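Local coordinates for Phosphoglucomutase/phosphomannomutase family protein (PDB 3UW2), which probably acts as an intramolecular phosphotransferase that moves a phosphate within phosphohexose sugars, as members of the phosphohexose mutase family do, and binds a metal ion, at residues I280-D283 against R284-M287; L286-F289 against A290-V293; I303-V306 against K307-R310; N311-R314 against W315-K319; A345-M348 against S349-F353. All blocks are in the same frame, centred on the assembly; numbering follows the deposited sequence.

Contact 1: I280-D283 against R284-M287; sequences IYPD and RQLM. With EDO (1,2-ethanediol), chain G.
Helix 282-296 opens here: I280 and Y281 lead into its first turn, Y281 holds the N-cap position, and R284 and Q285 fold back on both residues. The carbonyl O of Y281 accepts Q285 N at 3.1 Å, the first full helical bond, and L286 N follows on P282 O. The side chain of Q285 adds a bond of its own. It runs back alongside P282, and with CG anti to its carbonyl carbon (chi1 -65°) and the chain extended beyond, NE2 reaches I280 O at 3.0 Å. I280 O lies close to the amide plane and the N-H...O angle is 161°. On the other flank I280 crosses R284 at about a right angle: CG2 touches R284 CB at 3.9 Å and CD1 lies 3.7 Å from R284 NH1. The same NH1 donates a hydrogen bond, in the guanidinium plane, to a water 3.0 Å away; that water also takes Y281 N. The NE and NH2 of R284 bond to P389 O and L388 O. D283 OD2 receives O1 of a bound ethanediol at 2.7 Å and also T309 N. I280 O is thus held by the Q285 side chain and Y281 N by a water, while all three guanidinium nitrogens have oxygen partners, which should fix the rotation of the buried R284.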
loop_
_atom_site.group_PDB
_atom_site.type_symbol
_atom_site.label_atom_id
_atom_site.label_comp_id
_atom_site.label_asym_id
_atom_site.label_seq_id
_atom_site.Cartn_x
_atom_site.Cartn_y
_atom_site.Cartn_z
ATOM N N ILE A 280 -1.707 -14.182 -7.646
ATOM C CA ILE A 280 -2.026 -13.188 -8.704
ATOM C C ILE A 280 -1.419 -11.838 -8.309
ATOM O O ILE A 280 -1.886 -11.153 -7.353
ATOM C CB ILE A 280 -3.581 -13.097 -8.960
ATOM C CG1 ILE A 280 -4.182 -14.501 -9.117
ATOM C CG2 ILE A 280 -3.921 -12.203 -10.182
ATOM C CD1 ILE A 280 -3.698 -15.324 -10.306
ATOM N N TYR A 281 -0.299 -11.488 -8.952
ATOM C CA TYR A 281 0.426 -10.254 -8.590
ATOM C C TYR A 281 -0.419 -9.024 -8.834
ATOM O O TYR A 281 -1.345 -9.050 -9.652
ATOM C CB TYR A 281 1.770 -10.147 -9.318
ATOM C CG TYR A 281 2.699 -11.154 -8.761
ATOM C CD1 TYR A 281 3.069 -12.278 -9.498
ATOM C CD2 TYR A 281 3.129 -11.049 -7.439
ATOM C CE1 TYR A 281 3.881 -13.273 -8.942
ATOM C CE2 TYR A 281 3.928 -12.031 -6.859
ATOM C CZ TYR A 281 4.308 -13.142 -7.619
ATOM O OH TYR A 281 5.115 -14.105 -7.046
ATOM N N PRO A 282 -0.153 -7.943 -8.093
ATOM C CA PRO A 282 -1.108 -6.833 -8.227
ATOM C C PRO A 282 -1.088 -6.176 -9.611
ATOM O O PRO A 282 -2.069 -5.572 -9.945
ATOM C CB PRO A 282 -0.665 -5.841 -7.142
ATOM C CG PRO A 282 -0.025 -6.749 -6.101
ATOM C CD PRO A 282 0.626 -7.876 -6.838
ATOM N N ASP A 283 -0.028 -6.284 -10.434
ATOM C CA ASP A 283 -0.212 -5.702 -11.750
ATOM C C ASP A 283 -1.302 -6.477 -12.550
ATOM O O ASP A 283 -1.973 -5.857 -13.422
ATOM C CB ASP A 283 1.099 -5.558 -12.551
ATOM C CG ASP A 283 1.893 -6.822 -12.612
ATOM O OD1 ASP A 283 1.503 -7.849 -11.961
ATOM O OD2 ASP A 283 2.935 -6.775 -13.331
ATOM N N ARG A 284 -1.456 -7.808 -12.293
ATOM C CA ARG A 284 -2.540 -8.561 -12.989
ATOM C C ARG A 284 -3.907 -8.249 -12.430
ATOM O O ARG A 284 -4.877 -8.078 -13.172
ATOM C CB ARG A 284 -2.288 -10.058 -13.000
ATOM C CG ARG A 284 -1.106 -10.400 -13.902
ATOM C CD ARG A 284 -0.765 -11.843 -13.662
ATOM N NE ARG A 284 -1.491 -12.715 -14.558
ATOM C CZ ARG A 284 -1.736 -13.986 -14.271
ATOM N NH1 ARG A 284 -1.385 -14.490 -13.087
ATOM N NH2 ARG A 284 -2.352 -14.756 -15.145
ATOM N N GLN A 285 -3.983 -8.150 -11.108
ATOM C CA GLN A 285 -5.200 -7.649 -10.460
ATOM C C GLN A 285 -5.698 -6.315 -11.063
ATOM O O GLN A 285 -6.903 -6.123 -11.234
ATOM C CB GLN A 285 -4.960 -7.455 -8.974
ATOM C CG GLN A 285 -4.671 -8.762 -8.169
ATOM C CD GLN A 285 -4.481 -8.415 -6.680
ATOM O OE1 GLN A 285 -5.299 -7.655 -6.072
ATOM N NE2 GLN A 285 -3.378 -8.877 -6.105
ATOM N N LEU A 286 -4.802 -5.364 -11.211
ATOM C CA LEU A 286 -5.137 -4.046 -11.767
ATOM C C LEU A 286 -5.715 -4.157 -13.181
ATOM O O LEU A 286 -6.611 -3.388 -13.524
ATOM C CB LEU A 286 -3.921 -3.099 -11.767
ATOM C CG LEU A 286 -4.227 -1.628 -12.075
ATOM C CD1 LEU A 286 -5.069 -1.054 -10.943
ATOM C CD2 LEU A 286 -2.937 -0.845 -12.206
ATOM N N MET A 287 -5.207 -5.093 -14.008
ATOM C CA MET A 287 -5.853 -5.303 -15.329
ATOM C C MET A 287 -7.351 -5.623 -15.176
ATOM O O MET A 287 -8.197 -5.102 -15.905
ATOM C CB MET A 287 -5.094 -6.341 -16.158
ATOM C CG MET A 287 -3.753 -5.758 -16.637
ATOM S SD MET A 287 -2.711 -6.688 -17.791
ATOM C CE MET A 287 -1.912 -7.917 -16.758
HETATM C C1 EDO G . 6.363 -6.947 -13.385
HETATM O O1 EDO G . 5.360 -7.969 -13.350
HETATM C C2 EDO G . 7.757 -7.578 -13.310
HETATM O O2 EDO G . 7.835 -8.135 -12.001
HETATM O O HOH W 1 0.527 -13.427 -11.002
#

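Contact 2: L286-F289 against A290-V293; sequences LMLF and AEEV
E291 packs on the carbonyls of M287 and L288, one turn back. Its CB sits 3.6 Å from M287 O and nearly as close to L288 O. CG, anti to the backbone N (chi1 165°), carries the chain out from the helix, and the extended course beyond it places OE1 beside a water. OE1 accepts from that water at 3.0 Å, and the water donates a second time to L288 O, 2.7 Å away, so the carboxylate is tied through one molecule to a carbonyl that already receives a weak bond from E292 N. OE1 also packs on the indole of W315, and OE2 lies by the CE of K319, both outside this helix. These residues form the middle of helix 282-296, one of the helices of the alpha/beta/alpha domain III, where regular i to i+4 bonds run on: A290 N to L286 O at 2.8 Å, E291 N to M287 O at 3.0 Å and V293 N to F289 O at 2.8 Å, the last nearly straight (171°). The methyl of A290 lies 3.2 Å from L286 O. V293 CG2, set beside its own backbone N, comes to 3.2 Å from F289 O, on which V293 N also bonds. The F289 ring meets F354 edge-to-face and packs on L344 and on T367 and L371 of helix 364-375. E292 sends OE1 to R296 in a salt bridge.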
loop_
_atom_site.group_PDB
_atom_site.type_symbol
_atom_site.label_atom_id
_atom_site.label_comp_id
_atom_site.label_asym_id
_atom_site.label_seq_id
_atom_site.Cartn_x
_atom_site.Cartn_y
_atom_site.Cartn_z
ATOM N N LEU A 286 -4.802 -5.364 -11.211
ATOM C CA LEU A 286 -5.137 -4.046 -11.767
ATOM C C LEU A 286 -5.715 -4.157 -13.181
ATOM O O LEU A 286 -6.611 -3.388 -13.524
ATOM C CB LEU A 286 -3.921 -3.099 -11.767
ATOM C CG LEU A 286 -4.227 -1.628 -12.075
ATOM C CD1 LEU A 286 -5.069 -1.054 -10.943
ATOM C CD2 LEU A 286 -2.937 -0.845 -12.206
ATOM N N MET A 287 -5.207 -5.093 -14.008
ATOM C CA MET A 287 -5.853 -5.303 -15.329
ATOM C C MET A 287 -7.351 -5.623 -15.176
ATOM O O MET A 287 -8.197 -5.102 -15.905
ATOM C CB MET A 287 -5.094 -6.341 -16.158
ATOM C CG MET A 287 -3.753 -5.758 -16.637
ATOM S SD MET A 287 -2.711 -6.688 -17.791
ATOM C CE MET A 287 -1.912 -7.917 -16.758
ATOM N N LEU A 288 -7.692 -6.439 -14.170
ATOM C CA LEU A 288 -9.050 -6.924 -14.071
ATOM C C LEU A 288 -9.941 -5.773 -13.576
ATOM O O LEU A 288 -11.106 -5.574 -14.022
ATOM C CB LEU A 288 -9.074 -8.148 -13.097
ATOM C CG LEU A 288 -10.383 -8.901 -12.879
ATOM C CD1 LEU A 288 -10.688 -9.835 -14.079
ATOM C CD2 LEU A 288 -10.394 -9.713 -11.553
ATOM N N PHE A 289 -9.398 -5.015 -12.634
ATOM C CA PHE A 289 -10.130 -3.836 -12.147
ATOM C C PHE A 289 -10.295 -2.743 -13.247
ATOM O O PHE A 289 -11.336 -2.120 -13.378
ATOM C CB PHE A 289 -9.342 -3.260 -10.947
ATOM C CG PHE A 289 -9.403 -4.137 -9.734
ATOM C CD1 PHE A 289 -10.665 -4.568 -9.244
ATOM C CD2 PHE A 289 -8.240 -4.414 -8.999
ATOM C CE1 PHE A 289 -10.745 -5.381 -8.110
ATOM C CE2 PHE A 289 -8.318 -5.230 -7.847
ATOM C CZ PHE A 289 -9.585 -5.703 -7.418
ATOM N N ALA A 290 -9.230 -2.491 -13.992
ATOM C CA ALA A 290 -9.226 -1.463 -15.030
ATOM C C ALA A 290 -10.285 -1.837 -16.051
ATOM O O ALA A 290 -10.975 -0.967 -16.576
ATOM C CB ALA A 290 -7.847 -1.432 -15.739
ATOM N N GLU A 291 -10.369 -3.113 -16.412
ATOM C CA GLU A 291 -11.370 -3.488 -17.379
ATOM C C GLU A 291 -12.768 -3.114 -16.872
ATOM O O GLU A 291 -13.554 -2.487 -17.590
ATOM C CB GLU A 291 -11.257 -4.975 -17.718
ATOM C CG GLU A 291 -12.464 -5.582 -18.441
ATOM C CD GLU A 291 -12.210 -7.056 -18.818
ATOM O OE1 GLU A 291 -11.653 -7.836 -17.988
ATOM O OE2 GLU A 291 -12.552 -7.418 -19.962
ATOM N N GLU A 292 -13.096 -3.505 -15.666
ATOM C CA GLU A 292 -14.431 -3.202 -15.134
ATOM C C GLU A 292 -14.652 -1.651 -14.971
ATOM O O GLU A 292 -15.691 -1.101 -15.368
ATOM C CB GLU A 292 -14.604 -3.931 -13.796
ATOM C CG GLU A 292 -16.044 -3.929 -13.285
ATOM C CD GLU A 292 -16.528 -2.563 -12.818
ATOM O OE1 GLU A 292 -15.720 -1.812 -12.227
ATOM O OE2 GLU A 292 -17.719 -2.221 -13.072
ATOM N N VAL A 293 -13.652 -0.947 -14.423
ATOM C CA VAL A 293 -13.760 0.514 -14.239
ATOM C C VAL A 293 -13.913 1.219 -15.582
ATOM O O VAL A 293 -14.764 2.080 -15.733
ATOM C CB VAL A 293 -12.550 1.041 -13.418
ATOM C CG1 VAL A 293 -12.359 2.576 -13.440
ATOM C CG2 VAL A 293 -12.622 0.496 -12.010
HETATM O O HOH W 2 -12.847 -7.306 -15.252
#

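Contact 3: I303-V306 against K307-R310; sequences IYDV and KCTR
The ring of Y304 is met obliquely by C308: CD1 touches C308 CB at 3.7 Å, and SG stands 5.4 Å from the ring centroid, 66° off its normal, a slanting sulfur-aromatic contact. At the far end of the ring, Y304 OH is 3.1 Å from a water that donates to T309 O at 2.8 Å and weakly to R310 O. A second flat group, the D305 carboxylate, has OD1 3.2 Å from C308 SG and accepting M348 N, while OD2 faces K307 CB at 3.6 Å and bonds to T328 OG1. A chi1 of 73°, placing CG between the backbone N and the carbonyl carbon, brings the carboxylate to K307 and C308 of the turn that follows. K307 then runs out, extended, to a salt bridge with E396. In the backbone C308 N bonds to D305 O at 3.1 Å from above the carbonyl plane, closing a type I beta turn from D305 to C308. T309 OG1 caps N311 N just beyond. Strand 301-305 thus ends in a tight turn, and a capped helix start follows: the first connection of a beta-alpha-beta crossover in domain III.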
loop_
_atom_site.group_PDB
_atom_site.type_symbol
_atom_site.label_atom_id
_atom_site.label_comp_id
_atom_site.label_asym_id
_atom_site.label_seq_id
_atom_site.Cartn_x
_atom_site.Cartn_y
_atom_site.Cartn_z
ATOM N N ILE A 303 -3.570 4.616 -13.585
ATOM C CA ILE A 303 -2.192 4.861 -13.122
ATOM C C ILE A 303 -1.538 3.587 -12.550
ATOM O O ILE A 303 -2.146 2.883 -11.763
ATOM C CB ILE A 303 -2.163 5.982 -12.046
ATOM C CG1 ILE A 303 -2.768 7.298 -12.640
ATOM C CG2 ILE A 303 -0.689 6.216 -11.568
ATOM C CD1 ILE A 303 -3.227 8.351 -11.581
ATOM N N TYR A 304 -0.292 3.309 -12.925
ATOM C CA TYR A 304 0.421 2.254 -12.265
ATOM C C TYR A 304 1.912 2.637 -12.253
ATOM O O TYR A 304 2.300 3.616 -12.892
ATOM C CB TYR A 304 0.208 0.938 -13.015
ATOM C CG TYR A 304 0.522 1.025 -14.511
ATOM C CD1 TYR A 304 1.796 0.667 -15.014
ATOM C CD2 TYR A 304 -0.451 1.435 -15.417
ATOM C CE1 TYR A 304 2.075 0.715 -16.368
ATOM C CE2 TYR A 304 -0.191 1.478 -16.786
ATOM C CZ TYR A 304 1.070 1.112 -17.254
ATOM O OH TYR A 304 1.328 1.144 -18.620
ATOM N N ASP A 305 2.758 1.857 -11.583
ATOM C CA ASP A 305 4.142 2.291 -11.381
ATOM C C ASP A 305 5.083 1.546 -12.340
ATOM O O ASP A 305 4.693 0.575 -12.994
ATOM C CB ASP A 305 4.499 2.151 -9.885
ATOM C CG ASP A 305 4.702 0.666 -9.438
ATOM O OD1 ASP A 305 3.817 -0.200 -9.681
ATOM O OD2 ASP A 305 5.783 0.379 -8.850
ATOM N N VAL A 306 6.315 2.025 -12.481
ATOM C CA VAL A 306 7.292 1.411 -13.352
ATOM C C VAL A 306 7.732 -0.040 -13.065
ATOM O O VAL A 306 8.533 -0.612 -13.832
ATOM C CB VAL A 306 8.561 2.241 -13.322
ATOM C CG1 VAL A 306 8.353 3.555 -14.126
ATOM C CG2 VAL A 306 9.022 2.410 -11.867
ATOM N N LYS A 307 7.338 -0.606 -11.947
ATOM C CA LYS A 307 7.571 -2.053 -11.733
ATOM C C LYS A 307 6.539 -2.996 -12.396
ATOM O O LYS A 307 6.688 -4.203 -12.291
ATOM C CB LYS A 307 7.558 -2.369 -10.235
ATOM C CG LYS A 307 8.769 -1.790 -9.491
ATOM C CD LYS A 307 8.670 -1.965 -7.970
ATOM C CE LYS A 307 9.975 -1.467 -7.329
ATOM N NZ LYS A 307 10.090 -1.821 -5.882
ATOM N N CYS A 308 5.456 -2.457 -12.997
ATOM C CA CYS A 308 4.314 -3.268 -13.426
ATOM C C CYS A 308 4.588 -3.907 -14.790
ATOM O O CYS A 308 5.370 -3.382 -15.534
ATOM C CB CYS A 308 3.047 -2.440 -13.494
ATOM S SG CYS A 308 2.356 -2.138 -11.840
ATOM N N THR A 309 3.911 -5.010 -15.101
ATOM C CA THR A 309 4.036 -5.701 -16.413
ATOM C C THR A 309 3.940 -4.777 -17.640
ATOM O O THR A 309 3.149 -3.840 -17.660
ATOM C CB THR A 309 2.980 -6.834 -16.575
ATOM O OG1 THR A 309 3.134 -7.437 -17.852
ATOM C CG2 THR A 309 1.605 -6.341 -16.476
ATOM N N ARG A 310 4.787 -5.044 -18.635
ATOM C CA ARG A 310 4.677 -4.461 -19.990
ATOM C C ARG A 310 3.198 -4.622 -20.476
ATOM O O ARG A 310 2.674 -3.779 -21.202
ATOM C CB ARG A 310 5.723 -5.121 -20.937
ATOM C CG ARG A 310 6.056 -4.284 -22.196
ATOM C CD ARG A 310 7.229 -4.754 -23.089
ATOM N NE ARG A 310 6.808 -5.532 -24.266
ATOM C CZ ARG A 310 6.166 -6.709 -24.215
ATOM N NH1 ARG A 310 5.836 -7.357 -25.342
ATOM N NH2 ARG A 310 5.845 -7.256 -23.042
HETATM O O HOH W 3 2.804 -1.547 -19.270
#

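Contact 4: N311-R314 against W315-K319; sequences NLAR and WVREK
R314 sets CG anti to its backbone N (chi1 179°) and bends at chi3 (-86°), while E318, one turn on, extends beyond CG; the two side chains meet obliquely on the exposed side of helix 311-318. R314 NH1 forms a salt bridge with E318 OE2 at 2.8 Å. The oxygen lies in the guanidinium plane but is approached from above the carboxylate plane, the two groups being turned 61° apart. The aliphatic part joins in, with R314 CG 3.5 Å from the same OE2. R317, extended from CG to NE, lays one guanidinium face over A313, with A313 CB 3.7 Å from NH2 and the carbonyl O 3.8 Å above the plane toward the rim. W315 places CB 3.2 Å from N311 O, the carbonyl that accepts W315 N, and K319 CE lies 3.6 Å above one face of the W315 ring, toward its rim. On the buried side L312 CD2 touches V316 CG2 at 4.0 Å, and V316 N bonds to L312 O at 2.8 Å. This helix is the connecting element between strands 301-305 and 322-326. L312 and A313 rest on Y304, V316 on I302 and P323. Toward helix 282-296, L312 packs on D283 and M287, while W315 and K319 pack on E291; N311 and W315 also touch P389 of a loop.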
loop_
_atom_site.group_PDB
_atom_site.type_symbol
_atom_site.label_atom_id
_atom_site.label_comp_id
_atom_site.label_asym_id
_atom_site.label_seq_id
_atom_site.Cartn_x
_atom_site.Cartn_y
_atom_site.Cartn_z
ATOM N N ASN A 311 2.504 -5.660 -20.023
ATOM C CA ASN A 311 1.137 -5.951 -20.540
ATOM C C ASN A 311 0.061 -4.939 -20.185
ATOM O O ASN A 311 -0.972 -4.869 -20.828
ATOM C CB ASN A 311 0.666 -7.348 -20.084
ATOM C CG ASN A 311 1.463 -8.459 -20.713
ATOM O OD1 ASN A 311 1.864 -8.369 -21.873
ATOM N ND2 ASN A 311 1.669 -9.537 -19.958
ATOM N N LEU A 312 0.283 -4.161 -19.145
ATOM C CA LEU A 312 -0.732 -3.199 -18.751
ATOM C C LEU A 312 -1.058 -2.092 -19.773
ATOM O O LEU A 312 -2.231 -1.776 -19.988
ATOM C CB LEU A 312 -0.357 -2.572 -17.366
ATOM C CG LEU A 312 -1.089 -3.134 -16.159
ATOM C CD1 LEU A 312 -0.356 -2.853 -14.827
ATOM C CD2 LEU A 312 -2.476 -2.477 -16.124
ATOM N N ALA A 313 -0.044 -1.496 -20.371
ATOM C CA ALA A 313 -0.268 -0.412 -21.338
ATOM C C ALA A 313 -1.270 -0.853 -22.425
ATOM O O ALA A 313 -2.268 -0.160 -22.678
ATOM C CB ALA A 313 1.054 0.022 -21.991
ATOM N N ARG A 314 -0.966 -1.990 -23.075
ATOM C CA ARG A 314 -1.771 -2.504 -24.175
ATOM C C ARG A 314 -3.188 -2.889 -23.686
ATOM O O ARG A 314 -4.220 -2.530 -24.291
ATOM C CB ARG A 314 -1.081 -3.724 -24.797
ATOM C CG ARG A 314 -1.905 -4.324 -25.942
ATOM C CD ARG A 314 -1.340 -5.656 -26.461
ATOM N NE ARG A 314 -0.334 -5.326 -27.456
ATOM C CZ ARG A 314 -0.598 -4.851 -28.682
ATOM N NH1 ARG A 314 -1.849 -4.681 -29.095
ATOM N NH2 ARG A 314 0.392 -4.555 -29.512
ATOM N N TRP A 315 -3.232 -3.576 -22.551
ATOM C CA TRP A 315 -4.500 -3.948 -21.953
ATOM C C TRP A 315 -5.373 -2.731 -21.730
ATOM O O TRP A 315 -6.576 -2.705 -22.139
ATOM C CB TRP A 315 -4.211 -4.668 -20.658
ATOM C CG TRP A 315 -5.449 -5.045 -19.922
ATOM C CD1 TRP A 315 -6.133 -4.279 -18.998
ATOM C CD2 TRP A 315 -6.226 -6.305 -20.037
ATOM N NE1 TRP A 315 -7.237 -4.951 -18.552
ATOM C CE2 TRP A 315 -7.337 -6.176 -19.104
ATOM C CE3 TRP A 315 -6.090 -7.488 -20.768
ATOM C CZ2 TRP A 315 -8.278 -7.182 -18.935
ATOM C CZ3 TRP A 315 -7.042 -8.522 -20.576
ATOM C CH2 TRP A 315 -8.119 -8.357 -19.691
ATOM N N VAL A 316 -4.800 -1.708 -21.097
ATOM C CA VAL A 316 -5.603 -0.519 -20.761
ATOM C C VAL A 316 -6.104 0.163 -22.050
ATOM O O VAL A 316 -7.287 0.530 -22.127
ATOM C CB VAL A 316 -4.839 0.517 -19.893
ATOM C CG1 VAL A 316 -5.545 1.897 -19.912
ATOM C CG2 VAL A 316 -4.659 -0.030 -18.456
ATOM N N ARG A 317 -5.257 0.235 -23.068
ATOM C CA ARG A 317 -5.683 0.812 -24.368
ATOM C C ARG A 317 -6.750 0.026 -25.054
ATOM O O ARG A 317 -7.718 0.620 -25.540
ATOM C CB ARG A 317 -4.556 1.037 -25.348
ATOM C CG ARG A 317 -3.621 2.127 -24.901
ATOM C CD ARG A 317 -2.529 2.267 -25.927
ATOM N NE ARG A 317 -1.292 2.712 -25.286
ATOM C CZ ARG A 317 -0.170 1.993 -25.307
ATOM N NH1 ARG A 317 -0.120 0.823 -25.958
ATOM N NH2 ARG A 317 0.909 2.454 -24.711
ATOM N N GLU A 318 -6.605 -1.298 -25.051
ATOM C CA GLU A 318 -7.581 -2.160 -25.709
ATOM C C GLU A 318 -8.887 -2.123 -24.963
ATOM O O GLU A 318 -9.932 -2.305 -25.559
ATOM C CB GLU A 318 -7.041 -3.605 -25.941
ATOM C CG GLU A 318 -5.930 -3.590 -26.985
ATOM C CD GLU A 318 -5.237 -4.918 -27.240
ATOM O OE1 GLU A 318 -5.415 -5.885 -26.487
ATOM O OE2 GLU A 318 -4.474 -4.990 -28.248
ATOM N N LYS A 319 -8.845 -1.841 -23.660
ATOM C CA LYS A 319 -10.057 -1.719 -22.883
ATOM C C LYS A 319 -10.617 -0.270 -22.939
ATOM O O LYS A 319 -11.572 0.020 -22.261
ATOM C CB LYS A 319 -9.815 -2.158 -21.420
ATOM C CG LYS A 319 -10.024 -3.660 -21.120
ATOM C CD LYS A 319 -9.570 -4.567 -22.260
ATOM C CE LYS A 319 -9.932 -6.040 -22.039
ATOM N NZ LYS A 319 -9.250 -6.828 -23.109
#

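Contact 5: A345-M348 against S349-F353; sequences AGEM and SGHVF
F353 N gives A345 O a short, nearly straight bond of 2.8 Å (175°), and A345 N returns one to F353 O at 3.0 Å: the antiparallel hydrogen-bonded pair of a beta hairpin. G346 and V352 form the next, non-hydrogen-bonded pair, where G346 CA comes within 3.4 Å of H351 O in a CA-H...O contact. H351 O also accepts E347 N. Beyond it a type I turn from E347 to G350 is closed by G350 N on E347 O, 2.9 Å, with G350 at positive phi. E347, its CG anti to the carbonyl carbon (chi1 -46°), brings OE1 to H351 CB at 3.4 Å and to the edge of the F353 ring, 3.8 Å from CE1; the A345 carbonyl O also lies near the ring plane, beside CD1. H351 ND1 bonds to D362, and its side chain packs against D268, one of three aspartates that bind the zinc ion. G346-H351 reads GEMSGH, consistent with the sugar-binding loop of related phosphohexose mutases. Backbone bonds join the two arms of the hairpin up to the turn, and the G329 N bond to E347 OE2 probably orients the carboxylate, leaving OE1 against C-H groups of H351 and F353.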
loop_
_atom_site.group_PDB
_atom_site.type_symbol
_atom_site.label_atom_id
_atom_site.label_comp_id
_atom_site.label_asym_id
_atom_site.label_seq_id
_atom_site.Cartn_x
_atom_site.Cartn_y
_atom_site.Cartn_z
ATOM N N ALA A 345 -5.719 3.535 -9.562
ATOM C CA ALA A 345 -4.208 3.321 -9.670
ATOM C C ALA A 345 -3.856 2.050 -8.938
ATOM O O ALA A 345 -4.596 1.636 -8.063
ATOM C CB ALA A 345 -3.446 4.456 -9.057
ATOM N N GLY A 346 -2.716 1.441 -9.250
ATOM C CA GLY A 346 -2.271 0.323 -8.439
ATOM C C GLY A 346 -0.757 0.260 -8.593
ATOM O O GLY A 346 -0.222 0.798 -9.575
ATOM N N GLU A 347 -0.066 -0.322 -7.609
ATOM C CA GLU A 347 1.366 -0.526 -7.718
ATOM C C GLU A 347 1.700 -1.972 -7.516
ATOM O O GLU A 347 0.955 -2.708 -6.865
ATOM C CB GLU A 347 2.097 0.205 -6.638
ATOM C CG GLU A 347 1.703 1.635 -6.374
ATOM C CD GLU A 347 2.315 2.029 -5.043
ATOM O OE1 GLU A 347 1.666 1.798 -4.005
ATOM O OE2 GLU A 347 3.477 2.486 -5.035
ATOM N N MET A 348 2.839 -2.372 -8.060
ATOM C CA MET A 348 3.290 -3.756 -7.973
ATOM C C MET A 348 3.251 -4.283 -6.513
ATOM O O MET A 348 2.674 -5.358 -6.244
ATOM C CB MET A 348 4.686 -3.868 -8.607
ATOM C CG MET A 348 5.091 -5.279 -8.965
ATOM S SD MET A 348 3.706 -6.050 -9.838
ATOM C CE MET A 348 4.427 -7.677 -10.000
ATOM N N SER A 349 3.788 -3.492 -5.582
ATOM C CA SER A 349 3.714 -3.777 -4.114
ATOM C C SER A 349 2.339 -4.112 -3.528
ATOM O O SER A 349 2.263 -4.553 -2.396
ATOM C CB SER A 349 4.233 -2.599 -3.337
ATOM O OG SER A 349 3.201 -1.630 -3.366
ATOM N N GLY A 350 1.260 -3.908 -4.273
ATOM C CA GLY A 350 -0.060 -4.367 -3.858
ATOM C C GLY A 350 -0.975 -3.333 -3.184
ATOM O O GLY A 350 -1.962 -3.692 -2.482
ATOM N N HIS A 351 -0.650 -2.053 -3.325
ATOM C CA HIS A 351 -1.627 -1.050 -2.873
ATOM C C HIS A 351 -2.470 -0.733 -4.064
ATOM O O HIS A 351 -1.924 -0.461 -5.140
ATOM C CB HIS A 351 -0.949 0.233 -2.395
ATOM C CG HIS A 351 -0.036 0.069 -1.182
ATOM N ND1 HIS A 351 -0.382 0.479 0.055
ATOM C CD2 HIS A 351 1.281 -0.412 -1.073
ATOM C CE1 HIS A 351 0.636 0.268 0.926
ATOM N NE2 HIS A 351 1.654 -0.284 0.234
ATOM N N VAL A 352 -3.793 -0.702 -3.903
ATOM C CA VAL A 352 -4.685 -0.462 -5.026
ATOM C C VAL A 352 -5.603 0.679 -4.603
ATOM O O VAL A 352 -6.189 0.644 -3.486
ATOM C CB VAL A 352 -5.485 -1.749 -5.402
ATOM C CG1 VAL A 352 -6.380 -1.507 -6.629
ATOM C CG2 VAL A 352 -4.536 -2.899 -5.750
ATOM N N PHE A 353 -5.721 1.698 -5.461
ATOM C CA PHE A 353 -6.404 2.908 -5.050
ATOM C C PHE A 353 -7.637 3.091 -5.937
ATOM O O PHE A 353 -7.501 3.438 -7.124
ATOM C CB PHE A 353 -5.490 4.132 -5.223
ATOM C CG PHE A 353 -4.128 4.035 -4.566
ATOM C CD1 PHE A 353 -3.130 3.202 -5.084
ATOM C CD2 PHE A 353 -3.804 4.874 -3.485
ATOM C CE1 PHE A 353 -1.830 3.192 -4.507
ATOM C CE2 PHE A 353 -2.524 4.861 -2.908
ATOM C CZ PHE A 353 -1.543 4.020 -3.426
#

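All five contacts lie in domain III. Contacts 1 and 2 follow one another on helix 282-296 and share L286 and M287. Contact 4 packs against that helix, with W315 NE1 2.8 Å from M287 O. Contact 3 supplies the strand and turn leading to contact 4, and its strand pairs with contact 5, where I303 O lies 3.0 Å from G346 N. Contact 1 abuts contact 5 closely, their centres 9 Å apart. Contact 5 is nearest the metal site: the H351 side chain comes about 3 Å from that of the zinc ligand D268, whereas the P282 side chain stays about 12 Å from the zinc ion. Contacts 2 and 4 are remote from it.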